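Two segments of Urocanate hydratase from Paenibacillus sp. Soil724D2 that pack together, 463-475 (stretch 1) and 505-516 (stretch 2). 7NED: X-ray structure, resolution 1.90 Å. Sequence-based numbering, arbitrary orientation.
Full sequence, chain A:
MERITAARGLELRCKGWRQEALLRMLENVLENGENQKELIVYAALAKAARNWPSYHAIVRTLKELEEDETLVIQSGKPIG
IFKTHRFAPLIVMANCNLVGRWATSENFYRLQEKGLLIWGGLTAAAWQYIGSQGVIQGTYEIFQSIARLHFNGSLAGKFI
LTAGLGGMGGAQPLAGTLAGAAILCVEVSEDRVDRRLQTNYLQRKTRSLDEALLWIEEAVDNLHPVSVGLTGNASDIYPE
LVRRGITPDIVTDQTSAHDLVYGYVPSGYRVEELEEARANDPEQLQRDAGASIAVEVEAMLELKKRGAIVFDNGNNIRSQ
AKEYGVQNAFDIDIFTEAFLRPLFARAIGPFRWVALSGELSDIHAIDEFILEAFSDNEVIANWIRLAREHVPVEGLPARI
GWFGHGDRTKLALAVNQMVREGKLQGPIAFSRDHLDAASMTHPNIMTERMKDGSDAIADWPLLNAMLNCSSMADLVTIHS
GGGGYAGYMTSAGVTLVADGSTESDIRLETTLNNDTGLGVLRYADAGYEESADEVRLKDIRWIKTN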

ATOM      1  N   LEU A 463       5.061  -4.780  -2.596  1.00 12.87           N
ATOM      2  CA  LEU A 463       5.540  -5.996  -3.266  1.00 14.54           C
ATOM      3  C   LEU A 463       5.861  -7.124  -2.278  1.00 14.20           C
ATOM      4  O   LEU A 463       5.570  -8.296  -2.547  1.00 12.62           O
ATOM      5  CB  LEU A 463       6.792  -5.656  -4.082  1.00 12.31           C
ATOM      6  CG  LEU A 463       6.435  -4.820  -5.303  1.00 13.49           C
ATOM      7  CD1 LEU A 463       7.749  -4.311  -5.951  1.00 15.53           C
ATOM      8  CD2 LEU A 463       5.633  -5.690  -6.277  1.00 10.37           C
ATOM      9  N   ASN A 464       6.505  -6.794  -1.152  1.00 12.76           N
ATOM     10  CA  ASN A 464       6.880  -7.816  -0.178  1.00 13.53           C
ATOM     11  C   ASN A 464       5.632  -8.532   0.341  1.00 12.80           C
ATOM     12  O   ASN A 464       5.563  -9.772   0.369  1.00 13.23           O
ATOM     13  CB  ASN A 464       7.684  -7.130   0.936  1.00 11.27           C
ATOM     14  CG  ASN A 464       8.073  -8.064   2.062  1.00 15.46           C
ATOM     15  OD1 ASN A 464       7.694  -7.848   3.203  1.00 12.57           O
ATOM     16  ND2 ASN A 464       8.854  -9.069   1.754  1.00 13.54           N
ATOM     17  N   ALA A 465       4.600  -7.761   0.678  1.00 11.88           N
ATOM     18  CA  ALA A 465       3.340  -8.346   1.136  1.00 12.27           C
ATOM     19  C   ALA A 465       2.705  -9.225   0.057  1.00 14.15           C
ATOM     20  O   ALA A 465       2.331 -10.378   0.317  1.00 13.68           O
ATOM     21  CB  ALA A 465       2.375  -7.232   1.545  1.00 10.90           C
ATOM     22  N   MET A 466       2.524  -8.679  -1.156  1.00 12.43           N
ATOM     23  CA  MET A 466       1.928  -9.486  -2.221  1.00 12.93           C
ATOM     24  C   MET A 466       2.709 -10.741  -2.528  1.00 13.69           C
ATOM     25  O   MET A 466       2.112 -11.808  -2.720  1.00 15.02           O
ATOM     26  CB  MET A 466       1.694  -8.689  -3.506  1.00 13.12           C
ATOM     27  CG  MET A 466       0.715  -7.534  -3.332  1.00 13.97           C
ATOM     28  SD  MET A 466       0.386  -6.804  -4.934  1.00 16.85           S
ATOM     29  CE  MET A 466       1.892  -5.921  -5.111  1.00 13.20           C
ATOM     30  N   LEU A 467       4.028 -10.637  -2.612  1.00 12.67           N
ATOM     31  CA  LEU A 467       4.841 -11.826  -2.861  1.00 13.36           C
ATOM     32  C   LEU A 467       4.751 -12.818  -1.706  1.00 15.32           C
ATOM     33  O   LEU A 467       4.667 -14.040  -1.920  1.00 15.33           O
ATOM     34  CB  LEU A 467       6.303 -11.401  -3.099  1.00 14.20           C
ATOM     35  CG  LEU A 467       7.284 -12.503  -3.505  1.00 13.62           C
ATOM     36  CD1 LEU A 467       6.816 -13.234  -4.774  1.00 16.16           C
ATOM     37  CD2 LEU A 467       8.708 -11.933  -3.742  1.00 14.33           C
ATOM     38  N   ASN A 468       4.751 -12.322  -0.466  1.00 14.54           N
ATOM     39  CA  ASN A 468       4.622 -13.251   0.653  1.00 14.63           C
ATOM     40  C   ASN A 468       3.253 -13.918   0.677  1.00 16.18           C
ATOM     41  O   ASN A 468       3.152 -15.098   1.031  1.00 17.95           O
ATOM     42  CB  ASN A 468       4.913 -12.543   1.968  1.00 14.72           C
ATOM     43  CG  ASN A 468       6.397 -12.298   2.138  1.00 16.24           C
ATOM     44  OD1 ASN A 468       7.200 -12.907   1.419  1.00 15.98           O
ATOM     45  ND2 ASN A 468       6.776 -11.444   3.081  1.00 14.98           N
ATOM     46  N   CYS A 469       2.187 -13.192   0.304  1.00 14.06           N
ATOM     47  CA  CYS A 469       0.890 -13.848   0.151  1.00 14.69           C
ATOM     48  C   CYS A 469       0.953 -14.926  -0.907  1.00 19.45           C
ATOM     49  O   CYS A 469       0.268 -15.954  -0.804  1.00 17.94           O
ATOM     50  CB  CYS A 469      -0.186 -12.845  -0.251  1.00 15.07           C
ATOM     51  SG  CYS A 469      -0.711 -11.765   1.102  1.00 15.38           S
ATOM     52  N   SER A 470       1.678 -14.646  -1.989  1.00 13.80           N
ATOM     53  CA  SER A 470       1.843 -15.615  -3.059  1.00 14.90           C
ATOM     54  C   SER A 470       2.775 -16.747  -2.667  1.00 16.15           C
ATOM     55  O   SER A 470       2.909 -17.711  -3.422  1.00 18.42           O
ATOM     56  CB  SER A 470       2.389 -14.908  -4.310  1.00 15.37           C
ATOM     57  OG  SER A 470       1.576 -13.797  -4.651  1.00 14.65           O
ATOM     58  N   SER A 471       3.448 -16.638  -1.526  1.00 14.44           N
ATOM     59  CA  SER A 471       4.477 -17.601  -1.148  1.00 13.82           C
ATOM     60  C   SER A 471       4.036 -18.527  -0.022  1.00 18.67           C
ATOM     61  O   SER A 471       4.889 -19.231   0.555  1.00 16.65           O
ATOM     62  CB  SER A 471       5.752 -16.862  -0.714  1.00 15.60           C
ATOM     63  OG  SER A 471       6.331 -16.139  -1.797  1.00 17.35           O
ATOM     64  N   MET A 472       2.766 -18.489   0.365  1.00 15.55           N
ATOM     65  CA  MET A 472       2.166 -19.446   1.301  1.00 18.02           C
ATOM     66  C   MET A 472       2.402 -19.093   2.769  1.00 19.35           C
ATOM     67  O   MET A 472       2.406 -19.981   3.629  1.00 16.67           O
ATOM     68  CB  MET A 472       2.734 -20.828   1.004  1.00 16.41           C
ATOM     69  CG  MET A 472       2.382 -21.217  -0.439  1.00 20.58           C
ATOM     70  SD  MET A 472       2.999 -22.830  -0.936  1.00 30.31           S
ATOM     71  CE  MET A 472       4.723 -22.509  -1.003  1.00 26.07           C
ATOM     72  N   ALA A 473       2.645 -17.822   3.080  1.00 17.47           N
ATOM     73  CA  ALA A 473       2.825 -17.394   4.456  1.00 15.87           C
ATOM     74  C   ALA A 473       1.512 -17.572   5.236  1.00 18.17           C
ATOM     75  O   ALA A 473       0.427 -17.777   4.665  1.00 14.14           O
ATOM     76  CB  ALA A 473       3.286 -15.930   4.479  1.00 18.17           C
ATOM     77  N   ASP A 474       1.616 -17.514   6.568  1.00 15.68           N
ATOM     78  CA  ASP A 474       0.428 -17.707   7.402  1.00 15.46           C
ATOM     79  C   ASP A 474      -0.252 -16.399   7.714  1.00 13.66           C
ATOM     80  O   ASP A 474      -1.480 -16.339   7.803  1.00 16.38           O
ATOM     81  CB  ASP A 474       0.819 -18.407   8.730  1.00 16.59           C
ATOM     82  CG  ASP A 474       1.169 -19.877   8.508  1.00 17.21           C
ATOM     83  OD1 ASP A 474       2.382 -20.181   8.454  1.00 18.99           O
ATOM     84  OD2 ASP A 474       0.243 -20.700   8.290  1.00 20.74           O
ATOM     85  N   LEU A 475       0.520 -15.334   7.877  1.00 12.44           N
ATOM     86  CA  LEU A 475      -0.052 -14.014   8.107  1.00 14.51           C
ATOM     87  C   LEU A 475       0.779 -12.978   7.367  1.00 15.37           C
ATOM     88  O   LEU A 475       2.009 -12.990   7.455  1.00 13.47           O
ATOM     89  CB  LEU A 475      -0.089 -13.681   9.615  1.00 17.67           C
ATOM     90  CG  LEU A 475      -0.696 -12.338  10.061  1.00 16.64           C
ATOM     91  CD1 LEU A 475      -1.289 -12.417  11.484  1.00 15.18           C
ATOM     92  CD2 LEU A 475       0.305 -11.196   9.986  1.00 17.37           C
TER
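Stretch 2 (505-516) DIRLETTLNNDT

Stretch 2 is helical throughout, from Asp 505 to Thr 516, and the helix extends beyond the stretch at both ends. Its backbone bonds run from Glu 509 N to Asp 505 O (3.0 Å) through to Thr 516 N to Leu 512 O (3.1 Å), the i to i-4 pattern of an alpha helix. It lies against the helix that includes 463-469 and the turn that follows. The two axes approach to 9.4 Å, and their N-to-C directions differ by 162°, so the helices are nearly antiparallel. The start of stretch 2 therefore faces the later part of stretch 1, and its end faces Asn 464. The CA atoms lie nearest for Met 472 and Arg 507 (5.0 Å) and for Ser 471 and Thr 511 (4.8 Å), which places the nearest CA pairs within the type I turn from Cys 469 to Met 472. In all, 620 Å² is buried, summed over both sides.

Asp 505 makes no contact. Ile 506, itself exposed, supplies a small apolar contact: its CG2 is 3.4 Å from Met 472 CE. Arg 507 points sideways at CB, but chi angles of m, t, m and 96° bring its guanidinium to stretch 1. Arg 507 NH1 donates to Met 472 O at 3.1 Å, with an N-H...O angle of 161°, and to Asp 474 OD1 at 2.6 Å, the short contact of a salt bridge. The bond from Arg 507 NH2 to Asp 474 OD1, 3.3 Å long at 123°, is weak. Met 472 O lies at the guanidinium edge, whereas Asp 474 OD2 sits over one face. The aliphatic part of the arginine also packs on Met 472, with Arg 507 CG 3.5 Å from Met 472 CB.

Leu 508 and Glu 509 contribute no contact. Thr 510 points toward stretch 1; its OG1 is 3.0 Å from Met 472 CE and donates within its own helix to Ile 506 O at 2.7 Å, while its CG2 lies 3.8 Å from Ser 471 CB. One residue on, Thr 511 OG1 donates to Ser 471 O at 2.8 Å, tying the helix directly to the backbone of the turn. Thr 511 OG1 is also 3.3 Å from Ala 473 N, but the angle is too poor for a hydrogen bond.

Leu 512 points away and Asn 513 is out of reach. Asn 514 returns to the interface: its ND2 donates to Ser 471 OG at 2.8 Å and 160°, and that OG in turn donates to Leu 467 O at 2.7 Å. Asn 514 CB rests 3.7 Å from Leu 467 CD2. Asp 515 OD1 accepts from two successive turns of the opposing helix, from Asn 468 ND2 at 3.0 Å and 173° and from Asn 464 ND2 at 2.8 Å and 176°, both nearly linear. Beside them a water donates to Asn 514 O at 2.9 Å and to Asn 468 OD1 at 3.2 Å. Thr 516 points away, ending the contact.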

ATOM      1  N   ASP A 505       6.908 -27.339   5.284  1.00 18.19           N
ATOM      2  CA  ASP A 505       8.254 -27.211   4.738  1.00 18.12           C
ATOM      3  C   ASP A 505       8.231 -26.367   3.473  1.00 19.25           C
ATOM      4  O   ASP A 505       9.044 -25.443   3.298  1.00 18.06           O
ATOM      5  CB  ASP A 505       8.826 -28.592   4.445  1.00 20.06           C
ATOM      6  CG  ASP A 505       9.269 -29.318   5.695  1.00 23.95           C
ATOM      7  OD1 ASP A 505       9.640 -28.643   6.688  1.00 25.08           O
ATOM      8  OD2 ASP A 505       9.227 -30.571   5.699  1.00 28.00           O
ATOM      9  N   ILE A 506       7.299 -26.677   2.570  1.00 20.64           N
ATOM     10  CA  ILE A 506       7.183 -25.900   1.340  1.00 17.40           C
ATOM     11  C   ILE A 506       6.877 -24.443   1.661  1.00 20.54           C
ATOM     12  O   ILE A 506       7.487 -23.529   1.095  1.00 19.33           O
ATOM     13  CB  ILE A 506       6.103 -26.495   0.417  1.00 23.31           C
ATOM     14  CG1 ILE A 506       6.417 -27.953   0.125  1.00 27.20           C
ATOM     15  CG2 ILE A 506       5.974 -25.643  -0.847  1.00 22.50           C
ATOM     16  CD1 ILE A 506       5.199 -28.806   0.112  1.00 31.04           C
ATOM     17  N   ARG A 507       5.899 -24.204   2.546  1.00 14.94           N
ATOM     18  CA  ARG A 507       5.519 -22.821   2.844  1.00 18.60           C
ATOM     19  C   ARG A 507       6.705 -22.034   3.393  1.00 19.26           C
ATOM     20  O   ARG A 507       6.962 -20.886   2.986  1.00 15.47           O
ATOM     21  CB  ARG A 507       4.354 -22.811   3.834  1.00 17.15           C
ATOM     22  CG  ARG A 507       3.086 -23.521   3.277  1.00 17.22           C
ATOM     23  CD  ARG A 507       1.831 -23.312   4.170  1.00 21.19           C
ATOM     24  NE  ARG A 507       2.036 -23.763   5.548  1.00 17.13           N
ATOM     25  CZ  ARG A 507       2.394 -22.946   6.532  1.00 24.15           C
ATOM     26  NH1 ARG A 507       2.580 -21.649   6.261  1.00 18.70           N
ATOM     27  NH2 ARG A 507       2.570 -23.427   7.780  1.00 18.31           N
ATOM     28  N   LEU A 508       7.429 -22.639   4.344  1.00 15.98           N
ATOM     29  CA  LEU A 508       8.532 -21.946   5.003  1.00 17.08           C
ATOM     30  C   LEU A 508       9.638 -21.635   4.012  1.00 17.32           C
ATOM     31  O   LEU A 508      10.199 -20.537   4.010  1.00 18.68           O
ATOM     32  CB  LEU A 508       9.084 -22.806   6.136  1.00 16.35           C
ATOM     33  CG  LEU A 508       8.137 -23.061   7.295  1.00 19.06           C
ATOM     34  CD1 LEU A 508       8.752 -24.172   8.138  1.00 17.95           C
ATOM     35  CD2 LEU A 508       8.062 -21.779   8.105  1.00 17.16           C
ATOM     36  N   GLU A 509      10.010 -22.627   3.206  1.00 15.27           N
ATOM     37  CA  GLU A 509      11.039 -22.431   2.197  1.00 19.72           C
ATOM     38  C   GLU A 509      10.648 -21.334   1.222  1.00 19.06           C
ATOM     39  O   GLU A 509      11.465 -20.462   0.895  1.00 17.49           O
ATOM     40  CB  GLU A 509      11.257 -23.743   1.444  1.00 18.33           C
ATOM     41  CG  GLU A 509      12.497 -23.795   0.577  1.00 26.71           C
ATOM     42  CD  GLU A 509      12.577 -25.134  -0.146  1.00 28.21           C
ATOM     43  OE1 GLU A 509      11.771 -25.363  -1.057  1.00 43.51           O
ATOM     44  OE2 GLU A 509      13.378 -25.985   0.235  1.00 36.73           O
ATOM     45  N   THR A 510       9.405 -21.406   0.707  1.00 16.25           N
ATOM     46  CA  THR A 510       8.974 -20.496  -0.359  1.00 17.79           C
ATOM     47  C   THR A 510       8.915 -19.079   0.160  1.00 17.40           C
ATOM     48  O   THR A 510       9.484 -18.168  -0.450  1.00 16.59           O
ATOM     49  CB  THR A 510       7.621 -20.924  -0.931  1.00 20.27           C
ATOM     50  OG1 THR A 510       7.692 -22.316  -1.324  1.00 20.86           O
ATOM     51  CG2 THR A 510       7.190 -20.025  -2.146  1.00 19.36           C
ATOM     52  N   THR A 511       8.269 -18.885   1.320  1.00 15.79           N
ATOM     53  CA  THR A 511       8.149 -17.552   1.898  1.00 15.84           C
ATOM     54  C   THR A 511       9.500 -16.976   2.292  1.00 17.31           C
ATOM     55  O   THR A 511       9.795 -15.812   1.994  1.00 14.47           O
ATOM     56  CB  THR A 511       7.225 -17.570   3.117  1.00 16.73           C
ATOM     57  OG1 THR A 511       5.878 -17.729   2.666  1.00 17.43           O
ATOM     58  CG2 THR A 511       7.313 -16.258   3.847  1.00 17.13           C
ATOM     59  N   LEU A 512      10.322 -17.751   3.005  1.00 14.80           N
ATOM     60  CA  LEU A 512      11.558 -17.172   3.516  1.00 14.58           C
ATOM     61  C   LEU A 512      12.536 -16.856   2.373  1.00 16.52           C
ATOM     62  O   LEU A 512      13.188 -15.806   2.378  1.00 16.73           O
ATOM     63  CB  LEU A 512      12.178 -18.111   4.576  1.00 14.82           C
ATOM     64  CG  LEU A 512      11.331 -18.144   5.877  1.00 16.34           C
ATOM     65  CD1 LEU A 512      11.777 -19.254   6.870  1.00 16.21           C
ATOM     66  CD2 LEU A 512      11.310 -16.768   6.591  1.00 17.18           C
ATOM     67  N   ASN A 513      12.658 -17.740   1.376  1.00 15.34           N
ATOM     68  CA  ASN A 513      13.533 -17.395   0.247  1.00 16.08           C
ATOM     69  C   ASN A 513      13.062 -16.116  -0.456  1.00 16.18           C
ATOM     70  O   ASN A 513      13.882 -15.327  -0.931  1.00 16.96           O
ATOM     71  CB  ASN A 513      13.586 -18.523  -0.772  1.00 18.53           C
ATOM     72  CG  ASN A 513      14.413 -19.697  -0.320  1.00 21.07           C
ATOM     73  OD1 ASN A 513      15.278 -19.597   0.567  1.00 20.11           O
ATOM     74  ND2 ASN A 513      14.197 -20.824  -0.991  1.00 21.05           N
ATOM     75  N   ASN A 514      11.751 -15.906  -0.560  1.00 15.57           N
ATOM     76  CA  ASN A 514      11.261 -14.705  -1.254  1.00 12.04           C
ATOM     77  C   ASN A 514      11.224 -13.481  -0.354  1.00 16.17           C
ATOM     78  O   ASN A 514      11.331 -12.347  -0.843  1.00 17.51           O
ATOM     79  CB  ASN A 514       9.849 -14.951  -1.831  1.00 14.34           C
ATOM     80  CG  ASN A 514       9.850 -15.998  -2.912  1.00 18.53           C
ATOM     81  OD1 ASN A 514      10.924 -16.374  -3.391  1.00 19.03           O
ATOM     82  ND2 ASN A 514       8.665 -16.529  -3.262  1.00 13.78           N
ATOM     83  N   ASP A 515      11.053 -13.680   0.950  1.00 13.98           N
ATOM     84  CA  ASP A 515      11.074 -12.545   1.863  1.00 16.70           C
ATOM     85  C   ASP A 515      12.464 -11.929   1.897  1.00 18.17           C
ATOM     86  O   ASP A 515      12.609 -10.709   1.763  1.00 16.83           O
ATOM     87  CB  ASP A 515      10.619 -12.989   3.247  1.00 15.23           C
ATOM     88  CG  ASP A 515      10.329 -11.816   4.174  1.00 17.69           C
ATOM     89  OD1 ASP A 515       9.617 -10.868   3.773  1.00 15.59           O
ATOM     90  OD2 ASP A 515      10.811 -11.846   5.335  1.00 15.44           O
ATOM     91  N   THR A 516      13.512 -12.760   1.993  1.00 16.74           N
ATOM     92  CA  THR A 516      14.853 -12.200   1.908  1.00 15.82           C
ATOM     93  C   THR A 516      15.255 -11.917   0.469  1.00 15.05           C
ATOM     94  O   THR A 516      15.963 -10.941   0.219  1.00 17.21           O
ATOM     95  CB  THR A 516      15.884 -13.132   2.572  1.00 16.27           C
ATOM     96  OG1 THR A 516      15.754 -14.462   2.067  1.00 15.42           O
ATOM     97  CG2 THR A 516      15.617 -13.157   4.071  1.00 15.50           C
TER
HETATM   98  O   HOH W   1       8.872 -10.864  -0.390  1.00 17.80           O